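Probable glutamine synthetase (PDB 4HPP) belongs to the glutamine synthetase family and holds a magnesium ion and glutamic acid together in its catalytic domain. Local coordinates at residues A128-E133 and A197-A202; E173-L178 and E187-P192; G234-L239 and N330-P335; A279-T284 and R334-T339. One frame throughout, in Å; residues are numbered along the deposited sequence.

Contact 1. Residues A128-E133 and A197-A202; sequences AAFEHE and AAADRA. With MG (magnesium ion), chain B; GLU (glutamic acid), chain D.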
loop_
_atom_site.group_PDB
_atom_site.type_symbol
_atom_site.label_atom_id
_atom_site.label_comp_id
_atom_site.label_asym_id
_atom_site.label_seq_id
_atom_site.Cartn_x
_atom_site.Cartn_y
_atom_site.Cartn_z
ATOM N N ALA A 128 -31.415 -32.518 22.075
ATOM C CA ALA A 128 -29.982 -32.398 22.278
ATOM C C ALA A 128 -29.402 -31.087 21.771
ATOM O O ALA A 128 -29.947 -30.424 20.866
ATOM C CB ALA A 128 -29.225 -33.583 21.661
ATOM N N ALA A 129 -28.265 -30.755 22.373
ATOM C CA ALA A 129 -27.443 -29.622 21.964
ATOM C C ALA A 129 -25.951 -29.972 22.173
ATOM O O ALA A 129 -25.559 -30.541 23.200
ATOM C CB ALA A 129 -27.856 -28.354 22.704
ATOM N N PHE A 130 -25.169 -29.719 21.128
ATOM C CA PHE A 130 -23.706 -29.848 21.130
ATOM C C PHE A 130 -23.045 -28.482 21.466
ATOM O O PHE A 130 -23.415 -27.446 20.883
ATOM C CB PHE A 130 -23.219 -30.270 19.761
ATOM C CG PHE A 130 -23.642 -31.626 19.322
ATOM C CD1 PHE A 130 -22.718 -32.695 19.336
ATOM C CD2 PHE A 130 -24.921 -31.843 18.814
ATOM C CE1 PHE A 130 -23.060 -33.968 18.856
ATOM C CE2 PHE A 130 -25.279 -33.110 18.351
ATOM C CZ PHE A 130 -24.354 -34.184 18.359
ATOM N N GLU A 131 -22.083 -28.489 22.397
ATOM C CA GLU A 131 -21.350 -27.291 22.752
ATOM C C GLU A 131 -20.004 -27.482 22.102
ATOM O O GLU A 131 -19.425 -28.574 22.196
ATOM C CB GLU A 131 -21.157 -27.157 24.269
ATOM C CG GLU A 131 -22.404 -26.854 25.127
ATOM C CD GLU A 131 -22.053 -26.617 26.622
ATOM O OE1 GLU A 131 -22.944 -26.127 27.340
ATOM O OE2 GLU A 131 -20.895 -26.882 27.092
ATOM N N HIS A 132 -19.508 -26.422 21.460
ATOM C CA HIS A 132 -18.327 -26.499 20.660
ATOM C C HIS A 132 -17.269 -25.551 21.119
ATOM O O HIS A 132 -17.573 -24.376 21.374
ATOM C CB HIS A 132 -18.676 -26.211 19.230
ATOM C CG HIS A 132 -19.456 -27.332 18.541
ATOM N ND1 HIS A 132 -20.782 -27.217 18.219
ATOM C CD2 HIS A 132 -19.034 -28.561 18.026
ATOM C CE1 HIS A 132 -21.182 -28.329 17.570
ATOM N NE2 HIS A 132 -20.111 -29.153 17.461
ATOM N N GLU A 133 -16.021 -26.043 21.257
ATOM C CA GLU A 133 -14.919 -25.166 21.565
ATOM C C GLU A 133 -13.921 -25.172 20.383
ATOM O O GLU A 133 -13.769 -26.182 19.675
ATOM C CB GLU A 133 -14.272 -25.541 22.875
ATOM C CG GLU A 133 -15.092 -25.212 24.120
ATOM C CD GLU A 133 -14.582 -25.958 25.356
ATOM O OE1 GLU A 133 -13.731 -26.891 25.207
ATOM O OE2 GLU A 133 -15.050 -25.626 26.485
ATOM N N ALA A 197 -32.084 -32.972 13.560
ATOM C CA ALA A 197 -31.815 -31.545 13.505
ATOM C C ALA A 197 -30.721 -31.173 14.531
ATOM O O ALA A 197 -29.887 -30.313 14.256
ATOM C CB ALA A 197 -33.102 -30.715 13.682
ATOM N N ALA A 198 -30.676 -31.861 15.675
ATOM C CA ALA A 198 -29.665 -31.574 16.713
ATOM C C ALA A 198 -28.239 -31.847 16.189
ATOM O O ALA A 198 -27.397 -30.955 16.265
ATOM C CB ALA A 198 -29.959 -32.335 18.010
ATOM N N ALA A 199 -28.008 -33.015 15.583
ATOM C CA ALA A 199 -26.739 -33.279 14.856
ATOM C C ALA A 199 -26.472 -32.373 13.626
ATOM O O ALA A 199 -25.326 -31.933 13.408
ATOM C CB ALA A 199 -26.622 -34.740 14.479
ATOM N N ASP A 200 -27.513 -32.064 12.845
ATOM C CA ASP A 200 -27.343 -31.076 11.753
ATOM C C ASP A 200 -26.800 -29.763 12.307
ATOM O O ASP A 200 -25.860 -29.153 11.726
ATOM C CB ASP A 200 -28.637 -30.830 10.994
ATOM C CG ASP A 200 -29.143 -32.076 10.269
ATOM O OD1 ASP A 200 -30.245 -31.998 9.685
ATOM O OD2 ASP A 200 -28.455 -33.133 10.291
ATOM N N ARG A 201 -27.350 -29.364 13.458
ATOM C CA ARG A 201 -26.883 -28.126 14.129
ATOM C C ARG A 201 -25.374 -28.230 14.459
ATOM O O ARG A 201 -24.593 -27.312 14.153
ATOM C CB ARG A 201 -27.744 -27.817 15.344
ATOM C CG ARG A 201 -27.532 -26.482 16.019
ATOM C CD ARG A 201 -28.786 -26.145 16.823
ATOM N NE ARG A 201 -29.889 -25.778 15.910
ATOM C CZ ARG A 201 -31.092 -25.284 16.234
ATOM N NH1 ARG A 201 -31.453 -25.054 17.474
ATOM N NH2 ARG A 201 -31.937 -25.007 15.267
ATOM N N ALA A 202 -24.959 -29.370 14.994
ATOM C CA ALA A 202 -23.569 -29.515 15.344
ATOM C C ALA A 202 -22.764 -29.283 14.061
ATOM O O ALA A 202 -21.852 -28.479 14.047
ATOM C CB ALA A 202 -23.324 -30.871 15.932
HETATM MG MG MG B . -16.671 -25.044 27.805
HETATM N N GLU D . -11.965 -27.721 27.164
HETATM C CA GLU D . -12.601 -28.832 27.980
HETATM C C GLU D . -12.820 -30.173 27.242
HETATM O O GLU D . -11.956 -30.659 26.521
HETATM C CB GLU D . -13.928 -28.361 28.561
HETATM C CG GLU D . -13.776 -27.325 29.640
HETATM C CD GLU D . -15.087 -26.730 30.033
HETATM O OE1 GLU D . -15.483 -26.968 31.185
HETATM O OE2 GLU D . -15.724 -26.047 29.194
HETATM O OXT GLU D . -13.874 -30.814 27.331
#
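Ala202 sets its CB over one face of the Phe130 ring, 3.6 Å from the ring centroid and 20° off the normal, a CH-pi contact displaced toward the CG-CD2 rim. Phe130 already points at the helix from CB, and CG stands anti to the carbonyl carbon (chi1 -66°). Packing is equally close beside it: the His132 ring turns its edge to Ala202, CE1 lying 3.5 Å from Ala202 CA, and Ala198 CB meets Ala128 O at 3.4 Å. The margin is looser, with Phe130 CE2 and Ala199 CB 4.4 Å apart, and beyond it Ala197 is exposed. On the other side of the strand Glu133 turns from the helix, its OE2 binding magnesium at 2.2 Å and its OE1 accepting from the N of the bound glutamic acid at 2.8 Å. Strand and helix axes run 14° from parallel and approach to 7.7 Å: an alpha/beta layer in which small alanines seat the helix against a sheet carrying the metal site.

Contact 2. Residues E173-L178 and E187-P192; sequences EPEMFL and EVTCRP. With MG (magnesium ion), chain B.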
loop_
_atom_site.group_PDB
_atom_site.type_symbol
_atom_site.label_atom_id
_atom_site.label_comp_id
_atom_site.label_asym_id
_atom_site.label_seq_id
_atom_site.Cartn_x
_atom_site.Cartn_y
_atom_site.Cartn_z
ATOM N N GLU A 173 -30.004 -20.953 15.949
ATOM C CA GLU A 173 -30.333 -20.371 17.275
ATOM C C GLU A 173 -29.097 -20.177 18.189
ATOM O O GLU A 173 -29.036 -20.646 19.334
ATOM C CB GLU A 173 -31.417 -21.188 17.955
ATOM C CG GLU A 173 -32.687 -21.314 17.102
ATOM C CD GLU A 173 -33.726 -22.197 17.747
ATOM O OE1 GLU A 173 -33.473 -23.445 17.873
ATOM O OE2 GLU A 173 -34.788 -21.643 18.138
ATOM N N PRO A 174 -28.092 -19.455 17.692
ATOM C CA PRO A 174 -26.983 -19.185 18.597
ATOM C C PRO A 174 -27.520 -18.622 19.949
ATOM O O PRO A 174 -28.547 -17.954 19.982
ATOM C CB PRO A 174 -26.184 -18.142 17.826
ATOM C CG PRO A 174 -27.197 -17.473 16.918
ATOM C CD PRO A 174 -28.084 -18.588 16.507
ATOM N N GLU A 175 -26.852 -18.874 21.053
ATOM C CA GLU A 175 -27.320 -18.306 22.298
ATOM C C GLU A 175 -26.205 -17.758 23.237
ATOM O O GLU A 175 -26.445 -16.799 23.945
ATOM C CB GLU A 175 -28.228 -19.324 23.011
ATOM C CG GLU A 175 -27.767 -19.831 24.381
ATOM C CD GLU A 175 -28.565 -21.056 24.864
ATOM O OE1 GLU A 175 -27.956 -22.079 25.314
ATOM O OE2 GLU A 175 -29.809 -20.998 24.766
ATOM N N MET A 176 -24.997 -18.351 23.238
ATOM C CA MET A 176 -23.904 -17.920 24.107
ATOM C C MET A 176 -22.616 -17.862 23.276
ATOM O O MET A 176 -22.404 -18.726 22.443
ATOM C CB MET A 176 -23.753 -18.932 25.216
ATOM C CG MET A 176 -23.625 -18.421 26.629
ATOM S SD MET A 176 -25.006 -17.421 27.230
ATOM C CE MET A 176 -23.990 -16.390 28.277
ATOM N N PHE A 177 -21.772 -16.845 23.472
ATOM C CA PHE A 177 -20.427 -16.817 22.876
ATOM C C PHE A 177 -19.507 -16.380 23.974
ATOM O O PHE A 177 -19.831 -15.473 24.723
ATOM C CB PHE A 177 -20.307 -15.852 21.666
ATOM C CG PHE A 177 -18.906 -15.760 21.102
ATOM C CD1 PHE A 177 -18.513 -16.572 20.032
ATOM C CD2 PHE A 177 -17.975 -14.882 21.647
ATOM C CE1 PHE A 177 -17.185 -16.546 19.573
ATOM C CE2 PHE A 177 -16.663 -14.832 21.164
ATOM C CZ PHE A 177 -16.281 -15.653 20.117
ATOM N N LEU A 178 -18.373 -17.034 24.118
ATOM C CA LEU A 178 -17.506 -16.694 25.255
ATOM C C LEU A 178 -16.051 -17.058 24.971
ATOM O O LEU A 178 -15.798 -18.078 24.335
ATOM C CB LEU A 178 -18.030 -17.420 26.510
ATOM C CG LEU A 178 -18.308 -18.935 26.486
ATOM C CD1 LEU A 178 -17.235 -19.709 27.253
ATOM C CD2 LEU A 178 -19.681 -19.283 27.051
ATOM N N GLU A 187 -15.944 -20.430 22.689
ATOM C CA GLU A 187 -17.028 -21.379 22.700
ATOM C C GLU A 187 -18.319 -20.692 22.267
ATOM O O GLU A 187 -18.661 -19.594 22.720
ATOM C CB GLU A 187 -17.188 -21.994 24.073
ATOM C CG GLU A 187 -18.149 -23.188 24.084
ATOM C CD GLU A 187 -18.455 -23.735 25.485
ATOM O OE1 GLU A 187 -19.284 -24.660 25.613
ATOM O OE2 GLU A 187 -17.862 -23.271 26.467
ATOM N N VAL A 188 -19.018 -21.346 21.362
ATOM C CA VAL A 188 -20.359 -20.931 21.042
ATOM C C VAL A 188 -21.360 -22.084 21.313
ATOM O O VAL A 188 -21.064 -23.256 21.052
ATOM C CB VAL A 188 -20.453 -20.343 19.633
ATOM C CG1 VAL A 188 -19.946 -21.328 18.579
ATOM C CG2 VAL A 188 -21.890 -19.914 19.346
ATOM N N THR A 189 -22.499 -21.740 21.913
ATOM C CA THR A 189 -23.509 -22.710 22.272
ATOM C C THR A 189 -24.796 -22.234 21.590
ATOM O O THR A 189 -24.990 -21.031 21.261
ATOM C CB THR A 189 -23.739 -22.809 23.801
ATOM O OG1 THR A 189 -24.094 -21.532 24.286
ATOM C CG2 THR A 189 -22.531 -23.232 24.601
ATOM N N CYS A 190 -25.678 -23.190 21.366
ATOM C CA CYS A 190 -26.941 -22.909 20.741
ATOM C C CYS A 190 -28.068 -23.584 21.488
ATOM O O CYS A 190 -27.843 -24.430 22.369
ATOM C CB CYS A 190 -26.931 -23.409 19.311
ATOM S SG CYS A 190 -25.760 -22.545 18.258
ATOM N N ARG A 191 -29.291 -23.223 21.096
ATOM C CA ARG A 191 -30.471 -23.773 21.695
ATOM C C ARG A 191 -30.601 -25.256 21.300
ATOM O O ARG A 191 -30.242 -25.643 20.215
ATOM C CB ARG A 191 -31.650 -22.909 21.253
ATOM C CG ARG A 191 -31.702 -21.566 22.014
ATOM C CD ARG A 191 -32.917 -20.691 21.702
ATOM N NE ARG A 191 -33.956 -21.446 20.971
ATOM C CZ ARG A 191 -34.750 -22.406 21.483
ATOM N NH1 ARG A 191 -34.655 -22.761 22.776
ATOM N NH2 ARG A 191 -35.642 -23.026 20.681
ATOM N N PRO A 192 -31.137 -26.105 22.168
ATOM C CA PRO A 192 -31.280 -27.535 21.767
ATOM C C PRO A 192 -32.184 -27.757 20.524
ATOM O O PRO A 192 -32.993 -26.890 20.201
ATOM C CB PRO A 192 -31.984 -28.138 22.980
ATOM C CG PRO A 192 -32.045 -27.060 24.048
ATOM C CD PRO A 192 -31.973 -25.758 23.334
HETATM MG MG MG B . -16.671 -25.044 27.805
#
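Glu173 and Arg191 close the outer end of this antiparallel pair with a salt bridge in which both NE and NH2 of Arg191 reach OE2 of Glu173, each at 3.0 Å. They come from the same face of the carboxylate: NE stands above its plane and NH2 lies on the syn side, while OE2 sits in the guanidinium plane, the two planes being 87° apart. The other oxygen, Glu173 OE1, is taken by Arg201, so both oxygens of this carboxylate are paired with arginines. Backbone donors are met in turn. Arg191 N gives to Glu173 O at 3.1 Å, Thr189 N to Met176 O, and Leu178 and Glu187 exchange two bonds, each 2.9 Å between the N of one and the O of the other. Thr189 O takes Glu175 N at 2.9 Å and, weakly, Met176 N at 3.3 Å; two successive residues facing one is a classic beta bulge. Glu187, extended with CG anti to the backbone N (chi1 -170°), runs alongside Leu178 and binds magnesium through OE2 at 2.5 Å. The hairpin of strands 174-179 and 185-194 is covered by helix 159-169 at Pro174, Phe177 and Val188, by helix 196-216 at Cys190, and is bordered by strand 124-137, while Phe177 O meets Ser25 of a neighbouring subunit.

Contact 3. Residues G234-L239 and N330-P335; sequences GVHLHL and NLEFRP. With GLU (glutamic acid), chain D.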
loop_
_atom_site.group_PDB
_atom_site.type_symbol
_atom_site.label_atom_id
_atom_site.label_comp_id
_atom_site.label_asym_id
_atom_site.label_seq_id
_atom_site.Cartn_x
_atom_site.Cartn_y
_atom_site.Cartn_z
ATOM N N GLY A 234 -13.039 -29.487 23.669
ATOM C CA GLY A 234 -14.071 -30.493 23.853
ATOM C C GLY A 234 -15.310 -30.208 23.014
ATOM O O GLY A 234 -15.424 -29.156 22.406
ATOM N N VAL A 235 -16.198 -31.194 22.951
ATOM C CA VAL A 235 -17.529 -31.074 22.437
ATOM C C VAL A 235 -18.344 -31.726 23.547
ATOM O O VAL A 235 -17.995 -32.794 23.991
ATOM C CB VAL A 235 -17.721 -31.839 21.107
ATOM C CG1 VAL A 235 -19.217 -32.118 20.816
ATOM C CG2 VAL A 235 -17.123 -31.076 19.929
ATOM N N HIS A 236 -19.418 -31.093 23.997
ATOM C CA HIS A 236 -20.262 -31.695 25.025
ATOM C C HIS A 236 -21.650 -31.805 24.529
ATOM O O HIS A 236 -22.208 -30.870 23.964
ATOM C CB HIS A 236 -20.282 -30.895 26.327
ATOM C CG HIS A 236 -18.945 -30.769 26.999
ATOM N ND1 HIS A 236 -18.651 -29.737 27.818
ATOM C CD2 HIS A 236 -17.782 -31.568 26.929
ATOM C CE1 HIS A 236 -17.363 -29.868 28.263
ATOM N NE2 HIS A 236 -16.834 -30.977 27.717
ATOM N N LEU A 237 -22.260 -32.943 24.781
ATOM C CA LEU A 237 -23.558 -33.187 24.218
ATOM C C LEU A 237 -24.491 -33.187 25.419
ATOM O O LEU A 237 -24.270 -33.983 26.311
ATOM C CB LEU A 237 -23.515 -34.539 23.500
ATOM C CG LEU A 237 -24.763 -35.216 22.999
ATOM C CD1 LEU A 237 -25.529 -34.273 22.074
ATOM C CD2 LEU A 237 -24.354 -36.476 22.269
ATOM N N HIS A 238 -25.467 -32.265 25.454
ATOM C CA HIS A 238 -26.556 -32.264 26.446
ATOM C C HIS A 238 -27.746 -32.951 25.897
ATOM O O HIS A 238 -28.225 -32.585 24.837
ATOM C CB HIS A 238 -26.975 -30.845 26.777
ATOM C CG HIS A 238 -25.909 -30.060 27.458
ATOM N ND1 HIS A 238 -25.755 -30.064 28.812
ATOM C CD2 HIS A 238 -24.902 -29.258 26.942
ATOM C CE1 HIS A 238 -24.699 -29.300 29.156
ATOM N NE2 HIS A 238 -24.181 -28.778 28.009
ATOM N N LEU A 239 -28.206 -33.978 26.586
ATOM C CA LEU A 239 -29.387 -34.749 26.156
ATOM C C LEU A 239 -30.464 -34.742 27.214
ATOM O O LEU A 239 -30.183 -34.943 28.401
ATOM C CB LEU A 239 -29.042 -36.175 25.808
ATOM C CG LEU A 239 -28.272 -36.231 24.488
ATOM C CD1 LEU A 239 -27.454 -37.515 24.379
ATOM C CD2 LEU A 239 -29.247 -36.101 23.338
ATOM N N ASN A 330 -31.036 -32.029 32.143
ATOM C CA ASN A 330 -30.468 -32.832 31.114
ATOM C C ASN A 330 -29.218 -33.525 31.615
ATOM O O ASN A 330 -28.781 -33.286 32.757
ATOM C CB ASN A 330 -30.212 -31.986 29.838
ATOM C CG ASN A 330 -29.013 -31.057 29.967
ATOM O OD1 ASN A 330 -27.841 -31.498 29.966
ATOM N ND2 ASN A 330 -29.292 -29.765 30.052
ATOM N N LEU A 331 -28.668 -34.376 30.754
ATOM C CA LEU A 331 -27.408 -35.042 30.994
ATOM C C LEU A 331 -26.381 -34.764 29.893
ATOM O O LEU A 331 -26.616 -34.952 28.680
ATOM C CB LEU A 331 -27.643 -36.553 31.146
ATOM C CG LEU A 331 -28.403 -37.013 32.411
ATOM C CD1 LEU A 331 -29.467 -38.040 32.076
ATOM C CD2 LEU A 331 -27.395 -37.617 33.355
ATOM N N GLU A 332 -25.217 -34.378 30.353
ATOM C CA GLU A 332 -24.115 -34.009 29.546
ATOM C C GLU A 332 -23.019 -35.103 29.502
ATOM O O GLU A 332 -22.387 -35.420 30.533
ATOM C CB GLU A 332 -23.563 -32.720 30.128
ATOM C CG GLU A 332 -22.090 -32.511 29.903
ATOM C CD GLU A 332 -21.698 -31.058 30.005
ATOM O OE1 GLU A 332 -22.067 -30.253 29.114
ATOM O OE2 GLU A 332 -20.997 -30.727 30.966
ATOM N N PHE A 333 -22.822 -35.654 28.288
ATOM C CA PHE A 333 -21.733 -36.577 27.874
ATOM C C PHE A 333 -20.494 -35.756 27.466
ATOM O O PHE A 333 -20.599 -34.778 26.725
ATOM C CB PHE A 333 -22.248 -37.462 26.707
ATOM C CG PHE A 333 -21.249 -38.474 26.156
ATOM C CD1 PHE A 333 -20.212 -38.081 25.292
ATOM C CD2 PHE A 333 -21.378 -39.843 26.464
ATOM C CE1 PHE A 333 -19.300 -39.008 24.781
ATOM C CE2 PHE A 333 -20.482 -40.773 25.951
ATOM C CZ PHE A 333 -19.454 -40.352 25.101
ATOM N N ARG A 334 -19.320 -36.157 27.938
ATOM C CA ARG A 334 -18.187 -35.248 27.906
ATOM C C ARG A 334 -17.008 -35.755 27.107
ATOM O O ARG A 334 -16.238 -34.927 26.584
ATOM C CB ARG A 334 -17.760 -34.819 29.321
ATOM C CG ARG A 334 -18.896 -34.209 30.103
ATOM C CD ARG A 334 -18.500 -33.622 31.443
ATOM N NE ARG A 334 -18.055 -32.240 31.325
ATOM C CZ ARG A 334 -16.796 -31.862 31.515
ATOM N NH1 ARG A 334 -16.449 -30.570 31.393
ATOM N NH2 ARG A 334 -15.888 -32.796 31.842
ATOM N N PRO A 335 -16.862 -37.096 26.983
ATOM C CA PRO A 335 -15.698 -37.567 26.214
ATOM C C PRO A 335 -15.955 -37.527 24.693
ATOM O O PRO A 335 -15.995 -38.549 23.973
ATOM C CB PRO A 335 -15.413 -38.961 26.798
ATOM C CG PRO A 335 -16.457 -39.195 27.858
ATOM C CD PRO A 335 -17.571 -38.214 27.624
HETATM N N GLU D . -11.965 -27.721 27.164
HETATM C CA GLU D . -12.601 -28.832 27.980
HETATM C C GLU D . -12.820 -30.173 27.242
HETATM O O GLU D . -11.956 -30.659 26.521
HETATM C CB GLU D . -13.928 -28.361 28.561
HETATM C CG GLU D . -13.776 -27.325 29.640
HETATM C CD GLU D . -15.087 -26.730 30.033
HETATM O OE1 GLU D . -15.483 -26.968 31.185
HETATM O OE2 GLU D . -15.724 -26.047 29.194
HETATM O OXT GLU D . -13.874 -30.814 27.331
HETATM O O HOH W 1 -20.467 -28.249 29.315
#
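Leu237 with Phe333 and Leu239 with Leu331 form the hydrogen-bonded pairs of two antiparallel strands whose N-to-C directions are 157° apart, His238 with Glu332 being the non-hydrogen-bonded pair between them. His238 ND1 donates to Asn330 OD1 at 2.8 Å; the oxygen lies in the ring plane, and the amide stands 88° to it. Further along, the side chain of Arg334, bent at chi3 (87°), reaches over one face of the His236 ring near its rim, NE 3.9 Å above the plane. From its edge, His236 NE2 donates to OXT of the bound glutamic acid at 3.0 Å. Its ND1 is 2.8 Å from a water that donates to Glu332 OE1 at 2.6 Å, which helps fix the rotation of the ring. Glu332 OE2 forms a salt bridge with Arg313 and accepts a weak bond from Arg334 NE at 3.3 Å, so this buried carboxylate is held by charge and water. His236, Gly234 and Arg334 thus bring the strand ends to the glutamic acid pocket of the glutamine synthetase catalytic domain.

Contact 4. Residues A279-T284 and R334-T339; sequences ALTAPT and RPMDAT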
loop_
_atom_site.group_PDB
_atom_site.type_symbol
_atom_site.label_atom_id
_atom_site.label_comp_id
_atom_site.label_asym_id
_atom_site.label_seq_id
_atom_site.Cartn_x
_atom_site.Cartn_y
_atom_site.Cartn_z
ATOM N N ALA A 279 -14.791 -45.002 20.777
ATOM C CA ALA A 279 -14.310 -45.244 19.436
ATOM C C ALA A 279 -15.136 -44.401 18.489
ATOM O O ALA A 279 -14.683 -44.080 17.383
ATOM C CB ALA A 279 -14.413 -46.727 19.060
ATOM N N LEU A 280 -16.346 -44.048 18.920
ATOM C CA LEU A 280 -17.280 -43.297 18.061
ATOM C C LEU A 280 -17.484 -41.845 18.529
ATOM O O LEU A 280 -17.979 -41.024 17.758
ATOM C CB LEU A 280 -18.642 -44.020 17.899
ATOM C CG LEU A 280 -18.675 -45.515 17.486
ATOM C CD1 LEU A 280 -19.706 -46.310 18.262
ATOM C CD2 LEU A 280 -18.847 -45.767 16.008
ATOM N N THR A 281 -17.111 -41.504 19.766
ATOM C CA THR A 281 -17.255 -40.102 20.225
ATOM C C THR A 281 -15.908 -39.413 20.497
ATOM O O THR A 281 -15.862 -38.193 20.710
ATOM C CB THR A 281 -18.096 -40.004 21.490
ATOM O OG1 THR A 281 -17.320 -40.523 22.570
ATOM C CG2 THR A 281 -19.417 -40.792 21.374
ATOM N N ALA A 282 -14.822 -40.192 20.543
ATOM C CA ALA A 282 -13.446 -39.645 20.512
ATOM C C ALA A 282 -12.645 -40.452 19.485
ATOM O O ALA A 282 -11.732 -41.177 19.857
ATOM C CB ALA A 282 -12.797 -39.702 21.896
ATOM N N PRO A 283 -12.989 -40.314 18.187
ATOM C CA PRO A 283 -12.725 -41.324 17.194
ATOM C C PRO A 283 -11.460 -41.108 16.440
ATOM O O PRO A 283 -11.256 -41.780 15.439
ATOM C CB PRO A 283 -13.870 -41.125 16.202
ATOM C CG PRO A 283 -14.356 -39.727 16.430
ATOM C CD PRO A 283 -13.557 -39.127 17.544
ATOM N N THR A 284 -10.627 -40.169 16.839
ATOM C CA THR A 284 -9.382 -40.056 16.068
ATOM C C THR A 284 -8.182 -40.290 16.954
ATOM O O THR A 284 -8.268 -40.191 18.195
ATOM C CB THR A 284 -9.198 -38.703 15.354
ATOM O OG1 THR A 284 -9.222 -37.656 16.319
ATOM C CG2 THR A 284 -10.289 -38.472 14.319
ATOM N N ARG A 334 -19.320 -36.157 27.938
ATOM C CA ARG A 334 -18.187 -35.248 27.906
ATOM C C ARG A 334 -17.008 -35.755 27.107
ATOM O O ARG A 334 -16.238 -34.927 26.584
ATOM C CB ARG A 334 -17.760 -34.819 29.321
ATOM C CG ARG A 334 -18.896 -34.209 30.103
ATOM C CD ARG A 334 -18.500 -33.622 31.443
ATOM N NE ARG A 334 -18.055 -32.240 31.325
ATOM C CZ ARG A 334 -16.796 -31.862 31.515
ATOM N NH1 ARG A 334 -16.449 -30.570 31.393
ATOM N NH2 ARG A 334 -15.888 -32.796 31.842
ATOM N N PRO A 335 -16.862 -37.096 26.983
ATOM C CA PRO A 335 -15.698 -37.567 26.214
ATOM C C PRO A 335 -15.955 -37.527 24.693
ATOM O O PRO A 335 -15.995 -38.549 23.973
ATOM C CB PRO A 335 -15.413 -38.961 26.798
ATOM C CG PRO A 335 -16.457 -39.195 27.858
ATOM C CD PRO A 335 -17.571 -38.214 27.624
ATOM N N MET A 336 -16.136 -36.301 24.210
ATOM C CA MET A 336 -16.523 -36.099 22.827
ATOM C C MET A 336 -15.753 -34.914 22.323
ATOM O O MET A 336 -15.421 -34.033 23.115
ATOM C CB MET A 336 -18.014 -35.897 22.715
ATOM C CG MET A 336 -18.464 -35.941 21.273
ATOM S SD MET A 336 -20.221 -35.587 21.055
ATOM C CE MET A 336 -21.006 -37.202 21.354
ATOM N N ASP A 337 -15.387 -34.943 21.039
ATOM C CA ASP A 337 -14.604 -33.876 20.423
ATOM C C ASP A 337 -15.090 -33.615 18.990
ATOM O O ASP A 337 -16.031 -34.313 18.503
ATOM C CB ASP A 337 -13.095 -34.130 20.528
ATOM C CG ASP A 337 -12.634 -35.396 19.828
ATOM O OD1 ASP A 337 -12.009 -36.256 20.502
ATOM O OD2 ASP A 337 -12.831 -35.533 18.605
ATOM N N ALA A 338 -14.537 -32.594 18.324
ATOM C CA ALA A 338 -15.080 -32.221 16.991
ATOM C C ALA A 338 -14.569 -33.055 15.804
ATOM O O ALA A 338 -14.966 -32.805 14.652
ATOM C CB ALA A 338 -14.876 -30.759 16.734
ATOM N N THR A 339 -13.679 -34.028 16.060
ATOM C CA THR A 339 -13.237 -34.940 15.010
ATOM C C THR A 339 -14.332 -35.972 14.745
ATOM O O THR A 339 -14.254 -36.746 13.789
ATOM C CB THR A 339 -11.919 -35.689 15.352
ATOM O OG1 THR A 339 -12.133 -36.513 16.491
ATOM C CG2 THR A 339 -10.823 -34.730 15.650
#
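Thr281, at the end of helix 261-281, meets the corner at Pro335 on strand 330-336, where Pro335 is the centre of an inverse gamma turn and Asp337 starts an Asx turn. The hydroxyl OG1 of Thr281 lies 2.8 Å from Pro335 O, with Leu277 O of its own helix as a second partner. The carbonyl of the same threonine faces the next residues: Met336 CA makes a CA-H...O contact with Thr281 O at 3.1 Å, nearly straight at 162°, and Asp337 N gives it a weak bond of 3.3 Å. Met336 crosses the Thr281 side chain at about a right angle, its CE 3.9 Å from Thr281 CG2. Asp337 and Pro283 pass antiparallel to one another, with OD2 of Asp337 3.8 Å from CD of Pro283. Thr284 and Thr339 meet tip to tip, their OG1 atoms 3.1 Å apart, and OG1 of Thr284 is also bonded to Ser287. Within the turn, Thr339 N donates to Asp337 OD2 at 3.1 Å on the anti lone pair, while OD1 is bonded to Ser287. All the touching residues are buried. The carboxylate of Asp337 is therefore satisfied on both oxygens by neutral donors, and that should help it carry a charge away from solvent, while the threonine hydroxyls probably help to join the helix end and following loop to that corner and its turn.

From the N terminus, strand 124-137 opens the first loop, which contact 1 closes when helix 196-216 returns to it; contact 2, the hairpin 173-178 with 187-192, is nested inside that loop, and the two contacts touch. Contacts 3 and 4 open after contact 1 has closed, and end on the same stretch. Strand 235-243 opens contact 3, the end of helix 261-281 opens contact 4, and both finish on strand 330-336 and the residues that follow, sharing Arg334 and Pro335. The sheet joins them: 124-137 lies beside 185-194 and 235-243, and 235-243 beside 330-336. Contacts 1 and 2 share the magnesium ion, and contacts 1 and 3 the glutamic acid.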